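Local coordinates for SsfS6 (Streptomyces sp. SF2575, PDB 4FZR), which is a two-domain protein of the GT-B fold, related in sequence to erythromycin biosynthesis protein CIII, at residues R17-A22 with W122-V127; E114-A119 with P137-T142; L126-T131 with P146-S151; P183-D188 with G201-R206. All coordinates share one frame; numbering follows the deposited sequence. Where two conformers were deposited one is given.

Contact 1 (R17-A22 with W122-V127)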
loop_
_atom_site.group_PDB
_atom_site.type_symbol
_atom_site.label_atom_id
_atom_site.label_comp_id
_atom_site.label_asym_id
_atom_site.label_seq_id
_atom_site.Cartn_x
_atom_site.Cartn_y
_atom_site.Cartn_z
ATOM N N ARG A 17 13.471 -5.608 10.480
ATOM C CA ARG A 17 13.004 -6.560 9.482
ATOM C C ARG A 17 11.813 -7.306 10.076
ATOM O O ARG A 17 11.977 -8.105 10.998
ATOM C CB ARG A 17 14.129 -7.530 9.125
ATOM C CG ARG A 17 14.299 -7.825 7.647
ATOM C CD ARG A 17 15.689 -8.388 7.403
ATOM N NE ARG A 17 15.916 -8.786 6.017
ATOM C CZ ARG A 17 16.488 -8.020 5.089
ATOM N NH1 ARG A 17 16.900 -6.791 5.379
ATOM N NH2 ARG A 17 16.650 -8.489 3.859
ATOM N N ILE A 18 10.617 -7.035 9.561
ATOM C CA ILE A 18 9.402 -7.635 10.115
ATOM C C ILE A 18 8.743 -8.593 9.132
ATOM O O ILE A 18 8.358 -8.210 8.027
ATOM C CB ILE A 18 8.360 -6.571 10.554
ATOM C CG1 ILE A 18 9.012 -5.518 11.452
ATOM C CG2 ILE A 18 7.182 -7.230 11.276
ATOM C CD1 ILE A 18 9.522 -4.314 10.696
ATOM N N LEU A 19 8.636 -9.850 9.549
ATOM C CA LEU A 19 7.890 -10.847 8.802
ATOM C C LEU A 19 6.427 -10.846 9.262
ATOM O O LEU A 19 6.125 -11.168 10.412
ATOM C CB LEU A 19 8.517 -12.230 9.001
ATOM C CG LEU A 19 7.842 -13.400 8.277
ATOM C CD1 LEU A 19 7.734 -13.146 6.782
ATOM C CD2 LEU A 19 8.590 -14.699 8.541
ATOM N N VAL A 20 5.524 -10.461 8.365
ATOM C CA VAL A 20 4.094 -10.486 8.654
ATOM C C VAL A 20 3.520 -11.833 8.234
ATOM O O VAL A 20 3.491 -12.159 7.048
ATOM C CB VAL A 20 3.342 -9.362 7.914
ATOM C CG1 VAL A 20 1.898 -9.271 8.407
ATOM C CG2 VAL A 20 4.063 -8.035 8.104
ATOM N N ILE A 21 3.078 -12.621 9.209
ATOM C CA ILE A 21 2.560 -13.955 8.929
ATOM C C ILE A 21 1.035 -13.950 8.961
ATOM O O ILE A 21 0.427 -13.794 10.020
ATOM C CB ILE A 21 3.146 -14.996 9.907
ATOM C CG1 ILE A 21 4.648 -15.157 9.632
ATOM C CG2 ILE A 21 2.423 -16.332 9.773
ATOM C CD1 ILE A 21 5.358 -16.131 10.535
ATOM N N ALA A 22 0.432 -14.111 7.786
ATOM C CA ALA A 22 -1.011 -13.943 7.617
ATOM C C ALA A 22 -1.723 -15.256 7.282
ATOM O O ALA A 22 -1.096 -16.314 7.207
ATOM C CB ALA A 22 -1.292 -12.897 6.543
ATOM N N TRP A 122 15.493 -15.282 5.645
ATOM C CA TRP A 122 15.247 -13.840 5.637
ATOM C C TRP A 122 15.698 -13.165 6.930
ATOM O O TRP A 122 16.051 -11.985 6.927
ATOM C CB TRP A 122 13.762 -13.567 5.389
ATOM C CG TRP A 122 13.475 -12.187 4.887
ATOM C CD1 TRP A 122 13.920 -11.632 3.725
ATOM C CD2 TRP A 122 12.660 -11.191 5.522
ATOM N NE1 TRP A 122 13.440 -10.351 3.598
ATOM C CE2 TRP A 122 12.664 -10.057 4.688
ATOM C CE3 TRP A 122 11.933 -11.149 6.715
ATOM C CZ2 TRP A 122 11.971 -8.893 5.008
ATOM C CZ3 TRP A 122 11.246 -9.992 7.031
ATOM C CH2 TRP A 122 11.268 -8.880 6.179
ATOM N N LYS A 123 15.678 -13.913 8.029
ATOM C CA LYS A 123 16.169 -13.423 9.317
ATOM C C LYS A 123 15.449 -12.164 9.800
ATOM O O LYS A 123 16.031 -11.081 9.835
ATOM C CB LYS A 123 17.675 -13.160 9.240
ATOM C CG LYS A 123 18.518 -14.421 9.255
ATOM C CD LYS A 123 19.929 -14.149 8.758
ATOM C CE LYS A 123 19.978 -14.045 7.238
ATOM N NZ LYS A 123 21.363 -13.836 6.725
ATOM N N PRO A 124 14.173 -12.307 10.182
ATOM C CA PRO A 124 13.426 -11.187 10.759
ATOM C C PRO A 124 13.819 -10.892 12.198
ATOM O O PRO A 124 14.240 -11.783 12.931
ATOM C CB PRO A 124 11.974 -11.667 10.702
ATOM C CG PRO A 124 12.062 -13.141 10.694
ATOM C CD PRO A 124 13.319 -13.482 9.956
ATOM N N ASP A 125 13.681 -9.629 12.585
ATOM C CA ASP A 125 13.845 -9.230 13.971
ATOM C C ASP A 125 12.518 -9.401 14.693
ATOM O O ASP A 125 12.473 -9.505 15.915
ATOM C CB ASP A 125 14.264 -7.759 14.068
ATOM C CG ASP A 125 15.329 -7.378 13.061
ATOM O OD1 ASP A 125 16.325 -8.116 12.932
ATOM O OD2 ASP A 125 15.165 -6.330 12.406
ATOM N N LEU A 126 11.435 -9.430 13.923
ATOM C CA LEU A 126 10.102 -9.315 14.489
ATOM C C LEU A 126 9.084 -10.066 13.645
ATOM O O LEU A 126 9.194 -10.113 12.421
ATOM C CB LEU A 126 9.719 -7.835 14.554
ATOM C CG LEU A 126 8.745 -7.348 15.624
ATOM C CD1 LEU A 126 8.993 -8.025 16.952
ATOM C CD2 LEU A 126 8.914 -5.848 15.765
ATOM N N VAL A 127 8.098 -10.660 14.310
ATOM C CA VAL A 127 6.967 -11.269 13.625
ATOM C C VAL A 127 5.704 -10.497 13.974
ATOM O O VAL A 127 5.390 -10.312 15.147
ATOM C CB VAL A 127 6.779 -12.759 14.013
ATOM C CG1 VAL A 127 5.520 -13.325 13.366
ATOM C CG2 VAL A 127 7.989 -13.582 13.602
#
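Arg17 reaches Trp122 with its chain extended from CG to NE, while the Trp122 side chain holds CG anti to the backbone N (chi1 -159°). The arginine lies obliquely over one face of the indole. Arg17 CG sits 3.7 Å from the centroid of the Trp122 six-membered ring, a CH-pi contact. Arg17 CZ makes an off-centre cation-pi contact with the five-membered ring, the guanidinium and ring planes 44° apart. Arg17 NE adds a weak bond to Trp122 O, and NH1 forms a salt bridge with Glu45. Ile18 O and Leu19 N lie at the indole edge. Phe222 of the second subunit also meets this ring.

Arg17 O accepts two bonds, from Asp125 N at 2.8 Å and from Leu126 N at 3.3 Å. Arg17 N bonds Asp125 OD2 at 2.7 Å, from above the carboxylate plane. Leu19 N to Leu126 O, 2.9 Å, continues the parallel pairing of strands 17-21 and 126-130 inside the N-terminal domain sheet. Ile18 CG1 packs on Leu126 CB on one face, and Leu19 CB on Pro124 CB on the other. The indole face and the Glu45 carboxylate would both help to stabilise the positive charge of Arg17.

Contact 2 (E114-A119 with P137-T142); sequences EALALA and PLVAAT
Leu138 O is gripped twice by Thr142, the residue that meets Leu116 across the contact. Thr142 OG1 bonds Leu138 O at 2.7 Å, from above the carbonyl plane, and Thr142 N bonds the same oxygen at 2.8 Å. OG1 lies beside the backbone N (chi1 -59°), which leaves CG2 anti to that N and turned to the other helix. There Thr142 CG2 touches both methyls of Leu116, with CD1 and CD2 each 3.7 Å away. The two side chains cross at about a right angle.

Val139 uses both branches. Val139 CG1 packs on Ala119 CB at 3.7 Å and on Leu116 CD1 at 4.0 Å. Val139 CG2 meets Ala115 CB at 4.0 Å. The axes of segments 114-119 and 137-142 come within 9.9 Å, at an angle of 44°. These segments belong to helices 93-122 and 135-143, which flank strand 126-130 in the chain and pack on the same face of its sheet. Leu143 extends the apolar patch onto Leu116 and Ala119. With the threonine hydroxyl bonded inside its own helix, the contact is apolar and rests on the fit of methyl groups.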
loop_
_atom_site.group_PDB
_atom_site.type_symbol
_atom_site.label_atom_id
_atom_site.label_comp_id
_atom_site.label_asym_id
_atom_site.label_seq_id
_atom_site.Cartn_x
_atom_site.Cartn_y
_atom_site.Cartn_z
ATOM N N GLU A 114 7.390 -24.038 5.571
ATOM C CA GLU A 114 7.829 -23.010 4.634
ATOM C C GLU A 114 7.960 -21.643 5.303
ATOM O O GLU A 114 8.736 -20.802 4.853
ATOM C CB GLU A 114 6.870 -22.925 3.444
ATOM C CG GLU A 114 7.138 -23.957 2.362
ATOM C CD GLU A 114 8.559 -23.885 1.837
ATOM O OE1 GLU A 114 8.987 -22.785 1.425
ATOM O OE2 GLU A 114 9.252 -24.925 1.843
ATOM N N ALA A 115 7.209 -21.425 6.377
ATOM C CA ALA A 115 7.266 -20.157 7.091
ATOM C C ALA A 115 8.553 -20.079 7.905
ATOM O O ALA A 115 9.193 -19.026 7.976
ATOM C CB ALA A 115 6.046 -19.986 7.992
ATOM N N LEU A 116 8.935 -21.199 8.507
ATOM C CA LEU A 116 10.149 -21.253 9.309
ATOM C C LEU A 116 11.385 -21.210 8.417
ATOM O O LEU A 116 12.353 -20.513 8.721
ATOM C CB LEU A 116 10.173 -22.517 10.163
ATOM C CG LEU A 116 11.373 -22.607 11.105
ATOM C CD1 LEU A 116 11.439 -21.386 12.018
ATOM C CD2 LEU A 116 11.320 -23.883 11.926
ATOM N N ALA A 117 11.343 -21.955 7.314
ATOM C CA ALA A 117 12.446 -21.981 6.361
ATOM C C ALA A 117 12.662 -20.582 5.809
ATOM O O ALA A 117 13.795 -20.125 5.666
ATOM C CB ALA A 117 12.162 -22.967 5.225
ATOM N N LEU A 118 11.564 -19.899 5.510
ATOM C CA LEU A 118 11.629 -18.538 5.000
ATOM C C LEU A 118 12.280 -17.605 6.021
ATOM O O LEU A 118 13.134 -16.793 5.671
ATOM C CB LEU A 118 10.226 -18.039 4.650
ATOM C CG LEU A 118 10.124 -16.594 4.163
ATOM C CD1 LEU A 118 10.914 -16.380 2.873
ATOM C CD2 LEU A 118 8.665 -16.221 3.973
ATOM N N ALA A 119 11.875 -17.733 7.282
ATOM C CA ALA A 119 12.368 -16.863 8.351
ATOM C C ALA A 119 13.849 -17.091 8.650
ATOM O O ALA A 119 14.550 -16.185 9.101
ATOM C CB ALA A 119 11.543 -17.066 9.611
ATOM N N PRO A 137 3.466 -16.849 16.205
ATOM C CA PRO A 137 4.018 -17.164 17.528
ATOM C C PRO A 137 4.934 -18.388 17.518
ATOM O O PRO A 137 5.921 -18.417 18.254
ATOM C CB PRO A 137 2.773 -17.457 18.365
ATOM C CG PRO A 137 1.693 -16.685 17.714
ATOM C CD PRO A 137 2.005 -16.674 16.245
ATOM N N LEU A 138 4.607 -19.383 16.700
ATOM C CA LEU A 138 5.422 -20.589 16.615
ATOM C C LEU A 138 6.785 -20.289 15.999
ATOM O O LEU A 138 7.818 -20.629 16.571
ATOM C CB LEU A 138 4.714 -21.669 15.797
ATOM C CG LEU A 138 5.509 -22.971 15.660
ATOM C CD1 LEU A 138 5.857 -23.527 17.034
ATOM C CD2 LEU A 138 4.740 -23.999 14.841
ATOM N N VAL A 139 6.784 -19.652 14.833
ATOM C CA VAL A 139 8.033 -19.307 14.162
ATOM C C VAL A 139 8.889 -18.426 15.064
ATOM O O VAL A 139 10.092 -18.642 15.200
ATOM C CB VAL A 139 7.792 -18.572 12.829
ATOM C CG1 VAL A 139 9.122 -18.163 12.200
ATOM C CG2 VAL A 139 7.007 -19.450 11.871
ATOM N N ALA A 140 8.254 -17.430 15.677
ATOM C CA ALA A 140 8.932 -16.537 16.610
ATOM C C ALA A 140 9.585 -17.324 17.744
ATOM O O ALA A 140 10.776 -17.167 18.018
ATOM C CB ALA A 140 7.946 -15.521 17.172
ATOM N N ALA A 141 8.798 -18.171 18.398
ATOM C CA ALA A 141 9.283 -18.981 19.508
ATOM C C ALA A 141 10.414 -19.895 19.052
ATOM O O ALA A 141 11.317 -20.218 19.826
ATOM C CB ALA A 141 8.141 -19.803 20.096
ATOM N N THR A 142 10.364 -20.304 17.790
ATOM C CA THR A 142 11.357 -21.222 17.247
ATOM C C THR A 142 12.697 -20.525 17.004
ATOM O O THR A 142 13.753 -21.116 17.228
ATOM C CB THR A 142 10.865 -21.878 15.932
ATOM O OG1 THR A 142 9.646 -22.595 16.172
ATOM C CG2 THR A 142 11.901 -22.847 15.390
#

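Contact 3 (L126-T131 with P146-S151); sequences LVLTET and PWIEQS
Ile148 N bonds Val127 O at 2.7 Å, the shortest rung between two parallel strands. Strands 126-130 and 147-150 are the two ends of a beta-alpha-beta crossover through helix 135-143. The ladder begins with Val127 N to Pro146 O. It continues with Thr129 N to Ile148 O at 3.0 Å and Gln150 N to Thr129 O at 2.9 Å. Past the strand end, Thr131 N still bonds Gln150 O, now at 3.1 Å.

Glu149 lies on the sheet face of Thr129, its chain extended beyond CG. Its OE2 receives a weak bond from Thr131 OG1 and forms a salt bridge with Lys161, while OE1 bonds Ser186 OG. On the other face, Glu130 forms a salt bridge with Arg153. Lys161 and Arg153 would offset the charges of these two buried carboxylates.

Packing surrounds the ladder. Leu126 CD2 touches Ile148 CD1 at 3.4 Å. Leu126 CD1 meets Pro146 CG at 3.6 Å, the side chains crossing at about a right angle. Leu128 CD1 packs on Ile148 CG2. Trp147 holds CG between its backbone N and carbonyl carbon (chi1 66°), and NE1 bonds Pro181 O. On the benzene side of the indole, Trp147 CE3 lies 3.6 Å from Thr129 CG2.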
loop_
_atom_site.group_PDB
_atom_site.type_symbol
_atom_site.label_atom_id
_atom_site.label_comp_id
_atom_site.label_asym_id
_atom_site.label_seq_id
_atom_site.Cartn_x
_atom_site.Cartn_y
_atom_site.Cartn_z
ATOM N N LEU A 126 11.435 -9.430 13.923
ATOM C CA LEU A 126 10.102 -9.315 14.489
ATOM C C LEU A 126 9.084 -10.066 13.645
ATOM O O LEU A 126 9.194 -10.113 12.421
ATOM C CB LEU A 126 9.719 -7.835 14.554
ATOM C CG LEU A 126 8.745 -7.348 15.624
ATOM C CD1 LEU A 126 8.993 -8.025 16.952
ATOM C CD2 LEU A 126 8.914 -5.848 15.765
ATOM N N VAL A 127 8.098 -10.660 14.310
ATOM C CA VAL A 127 6.967 -11.269 13.625
ATOM C C VAL A 127 5.704 -10.497 13.974
ATOM O O VAL A 127 5.390 -10.312 15.147
ATOM C CB VAL A 127 6.779 -12.759 14.013
ATOM C CG1 VAL A 127 5.520 -13.325 13.366
ATOM C CG2 VAL A 127 7.989 -13.582 13.602
ATOM N N LEU A 128 5.006 -10.020 12.949
ATOM C CA LEU A 128 3.690 -9.415 13.121
ATOM C C LEU A 128 2.629 -10.379 12.601
ATOM O O LEU A 128 2.774 -10.948 11.517
ATOM C CB LEU A 128 3.607 -8.081 12.378
ATOM C CG LEU A 128 2.206 -7.522 12.095
ATOM C CD1 LEU A 128 1.455 -7.223 13.384
ATOM C CD2 LEU A 128 2.302 -6.274 11.227
ATOM N N THR A 129 1.565 -10.567 13.371
ATOM C CA THR A 129 0.570 -11.568 13.022
ATOM C C THR A 129 -0.814 -11.244 13.580
ATOM O O THR A 129 -0.986 -10.331 14.387
ATOM C CB THR A 129 1.005 -12.951 13.536
ATOM O OG1 THR A 129 0.191 -13.969 12.944
ATOM C CG2 THR A 129 0.893 -13.018 15.050
ATOM N N GLU A 130 -1.797 -12.007 13.122
ATOM C CA GLU A 130 -3.175 -11.877 13.572
ATOM C C GLU A 130 -3.436 -12.910 14.671
ATOM O O GLU A 130 -2.881 -14.006 14.642
ATOM C CB GLU A 130 -4.110 -12.069 12.378
ATOM C CG GLU A 130 -5.575 -12.125 12.707
ATOM C CD GLU A 130 -6.091 -13.547 12.773
ATOM O OE1 GLU A 130 -5.736 -14.352 11.887
ATOM O OE2 GLU A 130 -6.844 -13.862 13.716
ATOM N N THR A 131 -4.268 -12.553 15.646
ATOM C CA THR A 131 -4.419 -13.355 16.866
ATOM C C THR A 131 -4.696 -14.851 16.650
ATOM O O THR A 131 -4.317 -15.672 17.479
ATOM C CB THR A 131 -5.502 -12.769 17.808
ATOM O OG1 THR A 131 -5.766 -13.694 18.870
ATOM C CG2 THR A 131 -6.792 -12.492 17.062
ATOM N N PRO A 146 10.989 -11.704 19.235
ATOM C CA PRO A 146 9.700 -11.174 19.699
ATOM C C PRO A 146 8.631 -11.202 18.609
ATOM O O PRO A 146 8.968 -11.239 17.430
ATOM C CB PRO A 146 10.033 -9.725 20.085
ATOM C CG PRO A 146 11.288 -9.403 19.346
ATOM C CD PRO A 146 12.046 -10.679 19.229
ATOM N N TRP A 147 7.359 -11.190 18.995
ATOM C CA TRP A 147 6.283 -11.122 18.013
ATOM C C TRP A 147 5.179 -10.182 18.479
ATOM O O TRP A 147 5.031 -9.922 19.671
ATOM C CB TRP A 147 5.721 -12.517 17.704
ATOM C CG TRP A 147 5.034 -13.177 18.853
ATOM C CD1 TRP A 147 5.623 -13.754 19.939
ATOM C CD2 TRP A 147 3.621 -13.349 19.023
ATOM N NE1 TRP A 147 4.666 -14.268 20.779
ATOM C CE2 TRP A 147 3.429 -14.032 20.240
ATOM C CE3 TRP A 147 2.503 -12.988 18.266
ATOM C CZ2 TRP A 147 2.161 -14.360 20.719
ATOM C CZ3 TRP A 147 1.244 -13.313 18.743
ATOM C CH2 TRP A 147 1.084 -13.994 19.957
ATOM N N ILE A 148 4.415 -9.665 17.525
ATOM C CA ILE A 148 3.343 -8.730 17.822
ATOM C C ILE A 148 2.011 -9.326 17.392
ATOM O O ILE A 148 1.907 -9.947 16.334
ATOM C CB ILE A 148 3.573 -7.383 17.120
ATOM C CG1 ILE A 148 4.760 -6.667 17.762
ATOM C CG2 ILE A 148 2.332 -6.510 17.209
ATOM C CD1 ILE A 148 5.646 -5.974 16.773
ATOM N N GLU A 149 1.002 -9.130 18.230
ATOM C CA GLU A 149 -0.314 -9.706 18.011
ATOM C C GLU A 149 -1.312 -8.594 17.727
ATOM O O GLU A 149 -1.496 -7.699 18.549
ATOM C CB GLU A 149 -0.739 -10.484 19.259
ATOM C CG GLU A 149 -2.111 -11.137 19.178
ATOM C CD GLU A 149 -2.539 -11.756 20.502
ATOM O OE1 GLU A 149 -2.619 -11.020 21.507
ATOM O OE2 GLU A 149 -2.790 -12.979 20.541
ATOM N N GLN A 150 -1.947 -8.638 16.559
ATOM C CA GLN A 150 -3.023 -7.702 16.258
ATOM C C GLN A 150 -4.369 -8.414 16.180
ATOM O O GLN A 150 -4.514 -9.425 15.495
ATOM C CB GLN A 150 -2.774 -6.948 14.948
ATOM C CG GLN A 150 -3.803 -5.845 14.709
ATOM C CD GLN A 150 -3.755 -5.251 13.312
ATOM O OE1 GLN A 150 -2.685 -4.939 12.788
ATOM N NE2 GLN A 150 -4.926 -5.085 12.705
ATOM N N SER A 151 -5.350 -7.875 16.897
ATOM C CA SER A 151 -6.729 -8.322 16.771
ATOM C C SER A 151 -7.361 -7.668 15.549
ATOM O O SER A 151 -7.210 -6.468 15.332
ATOM C CB SER A 151 -7.533 -7.958 18.020
ATOM O OG SER A 151 -8.922 -8.044 17.763
#

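Contact 4 (P183-D188 with G201-R206); sequences PLLSID and GTTKMR
The Asp188 carboxylate receives Lys204 NZ from above its plane, 44° out of it. This is a salt bridge, with Asp188 OD1 to Lys204 NZ at 2.7 Å. With CG anti to its backbone N (chi1 -168°), Asp188 lies side by side with Lys204, pointing the same way. The lysine chain bends at chi2 and then runs straight to NZ. Both charged groups have further partners: Cys190 N bonds Asp188 OD1, and Lys204 NZ meets Glu195 and Cys190 O. The aspartate and the lysine would each tend to stabilise the other's charge. On the sheet face that carries Asp188, Thr202 OG1 comes near Asp188 CB, and Ser186 OG lies 3.8 Å from Thr202 CG2. The Ser186 hydroxyl itself is bonded to Glu149.

Strands 185-188 and 203-204 pair in parallel at the end of the N-terminal sheet, with 203-204 outermost in this chain. Thr203 N bonds Ser186 O at 2.9 Å. Asp188 N bonds Thr203 O, also at 2.9 Å, and Met205 N bonds Asp188 O at 2.8 Å.

The sheet face of Ile187 and Thr203 is mostly apolar. Ile187 CG2 packs on Met205 CB at 3.5 Å. Met205 is a selenomethionine, and its bend at chi3 (-78°) places CE 3.5 Å from Ile187 CD1. Leu185 CD2 touches Thr203 OG1. Helix 388-395, the last of the chain, packs on this face. Its Ile391 touches both Ile187 and Met205, its Leu394 meets Thr203, and its Ile395 meets Leu185.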
loop_
_atom_site.group_PDB
_atom_site.type_symbol
_atom_site.label_atom_id
_atom_site.label_comp_id
_atom_site.label_asym_id
_atom_site.label_seq_id
_atom_site.Cartn_x
_atom_site.Cartn_y
_atom_site.Cartn_z
ATOM N N PRO A 183 3.406 -12.062 23.471
ATOM C CA PRO A 183 3.717 -11.092 22.420
ATOM C C PRO A 183 4.340 -9.828 22.998
ATOM O O PRO A 183 4.009 -9.443 24.118
ATOM C CB PRO A 183 2.347 -10.784 21.811
ATOM C CG PRO A 183 1.367 -11.094 22.898
ATOM C CD PRO A 183 1.954 -12.260 23.631
ATOM N N LEU A 184 5.242 -9.208 22.247
ATOM C CA LEU A 184 5.805 -7.922 22.629
ATOM C C LEU A 184 4.665 -6.936 22.876
ATOM O O LEU A 184 4.584 -6.306 23.931
ATOM C CB LEU A 184 6.716 -7.405 21.514
ATOM C CG LEU A 184 7.643 -6.234 21.840
ATOM C CD1 LEU A 184 8.730 -6.663 22.813
ATOM C CD2 LEU A 184 8.245 -5.674 20.560
ATOM N N LEU A 185 3.794 -6.808 21.881
ATOM C CA LEU A 185 2.576 -6.017 21.990
ATOM C C LEU A 185 1.381 -6.895 21.664
ATOM O O LEU A 185 1.471 -7.790 20.827
ATOM C CB LEU A 185 2.597 -4.855 20.996
ATOM C CG LEU A 185 3.176 -3.508 21.422
ATOM C CD1 LEU A 185 2.846 -2.466 20.366
ATOM C CD2 LEU A 185 2.636 -3.087 22.775
ATOM N N SER A 186 0.260 -6.635 22.322
ATOM C CA SER A 186 -0.993 -7.278 21.960
ATOM C C SER A 186 -2.015 -6.189 21.679
ATOM O O SER A 186 -2.466 -5.493 22.587
ATOM C CB SER A 186 -1.483 -8.211 23.063
ATOM O OG SER A 186 -2.737 -8.775 22.713
ATOM N N ILE A 187 -2.379 -6.052 20.412
ATOM C CA ILE A 187 -3.125 -4.890 19.959
ATOM C C ILE A 187 -4.613 -5.179 19.823
ATOM O O ILE A 187 -5.018 -6.258 19.390
ATOM C CB ILE A 187 -2.545 -4.368 18.636
ATOM C CG1 ILE A 187 -1.049 -4.085 18.825
ATOM C CG2 ILE A 187 -3.299 -3.128 18.175
ATOM C CD1 ILE A 187 -0.302 -3.760 17.566
ATOM N N ASP A 188 -5.417 -4.196 20.212
ATOM C CA ASP A 188 -6.865 -4.336 20.245
ATOM C C ASP A 188 -7.517 -3.141 19.557
ATOM O O ASP A 188 -7.048 -2.010 19.689
ATOM C CB ASP A 188 -7.335 -4.432 21.696
ATOM C CG ASP A 188 -8.777 -4.860 21.813
ATOM O OD1 ASP A 188 -9.664 -3.982 21.766
ATOM O OD2 ASP A 188 -9.022 -6.077 21.952
ATOM N N GLY A 201 -3.886 -6.436 29.198
ATOM C CA GLY A 201 -2.491 -6.517 28.804
ATOM C C GLY A 201 -2.346 -6.081 27.357
ATOM O O GLY A 201 -1.372 -6.422 26.684
ATOM N N THR A 202 -3.324 -5.314 26.884
ATOM C CA THR A 202 -3.397 -4.945 25.479
ATOM C C THR A 202 -3.196 -3.450 25.261
ATOM O O THR A 202 -3.172 -2.663 26.204
ATOM C CB THR A 202 -4.754 -5.343 24.878
ATOM O OG1 THR A 202 -5.798 -4.589 25.506
ATOM C CG2 THR A 202 -5.006 -6.829 25.078
ATOM N N THR A 203 -3.055 -3.075 23.995
ATOM C CA THR A 203 -2.865 -1.686 23.612
ATOM C C THR A 203 -3.901 -1.337 22.556
ATOM O O THR A 203 -4.001 -2.015 21.534
ATOM C CB THR A 203 -1.454 -1.454 23.035
ATOM O OG1 THR A 203 -0.470 -2.023 23.910
ATOM C CG2 THR A 203 -1.176 0.026 22.861
ATOM N N LYS A 204 -4.683 -0.293 22.806
ATOM C CA LYS A 204 -5.695 0.132 21.848
ATOM C C LYS A 204 -5.045 0.665 20.577
ATOM O O LYS A 204 -3.963 1.248 20.622
ATOM C CB LYS A 204 -6.590 1.217 22.453
ATOM C CG LYS A 204 -7.559 0.723 23.511
ATOM C CD LYS A 204 -8.449 -0.377 22.966
ATOM C CE LYS A 204 -9.488 -0.806 23.981
ATOM N NZ LYS A 204 -10.296 -1.955 23.492
HETATM N N MSE A 205 -5.714 0.460 19.447
HETATM C CA MSE A 205 -5.282 1.035 18.180
HETATM C C MSE A 205 -6.490 1.372 17.314
HETATM O O MSE A 205 -7.456 0.615 17.254
HETATM C CB MSE A 205 -4.376 0.068 17.416
HETATM C CG MSE A 205 -3.737 0.700 16.174
HETATM SE SE MSE A 205 -3.168 -0.554 14.779
HETATM C CE MSE A 205 -1.542 -1.224 15.529
ATOM N N ARG A 206 -6.427 2.515 16.642
ATOM C CA ARG A 206 -7.485 2.939 15.735
ATOM C C ARG A 206 -7.499 2.055 14.491
ATOM O O ARG A 206 -6.459 1.815 13.882
ATOM C CB ARG A 206 -7.268 4.398 15.335
ATOM C CG ARG A 206 -8.315 4.957 14.392
ATOM C CD ARG A 206 -7.956 6.373 13.973
ATOM N NE ARG A 206 -8.816 6.869 12.904
ATOM C CZ ARG A 206 -8.706 8.075 12.356
ATOM N NH1 ARG A 206 -7.772 8.917 12.777
ATOM N NH2 ARG A 206 -9.531 8.444 11.387
#

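Contacts 1, 3 and 4 join strands of one parallel sheet, and contact 2 joins two helices lying on it. Contacts 1 and 3 share strand 126-130 and sit on its two sides. Contact 3 passes the sheet on to contact 4, since strands 147-150 and 185-188 are neighbours. Contacts 1, 2 and 3 are mostly buried; contact 4, at the sheet's edge strand, is more exposed. The chemistry follows: backbone ladders in all three strand pairs, an arginine on an indole at the start of contact 1, a salt bridge across contact 4, and only apolar packing between the helices of contact 2. Ala140 connects contact 2 to Val127 and Trp147 beneath it.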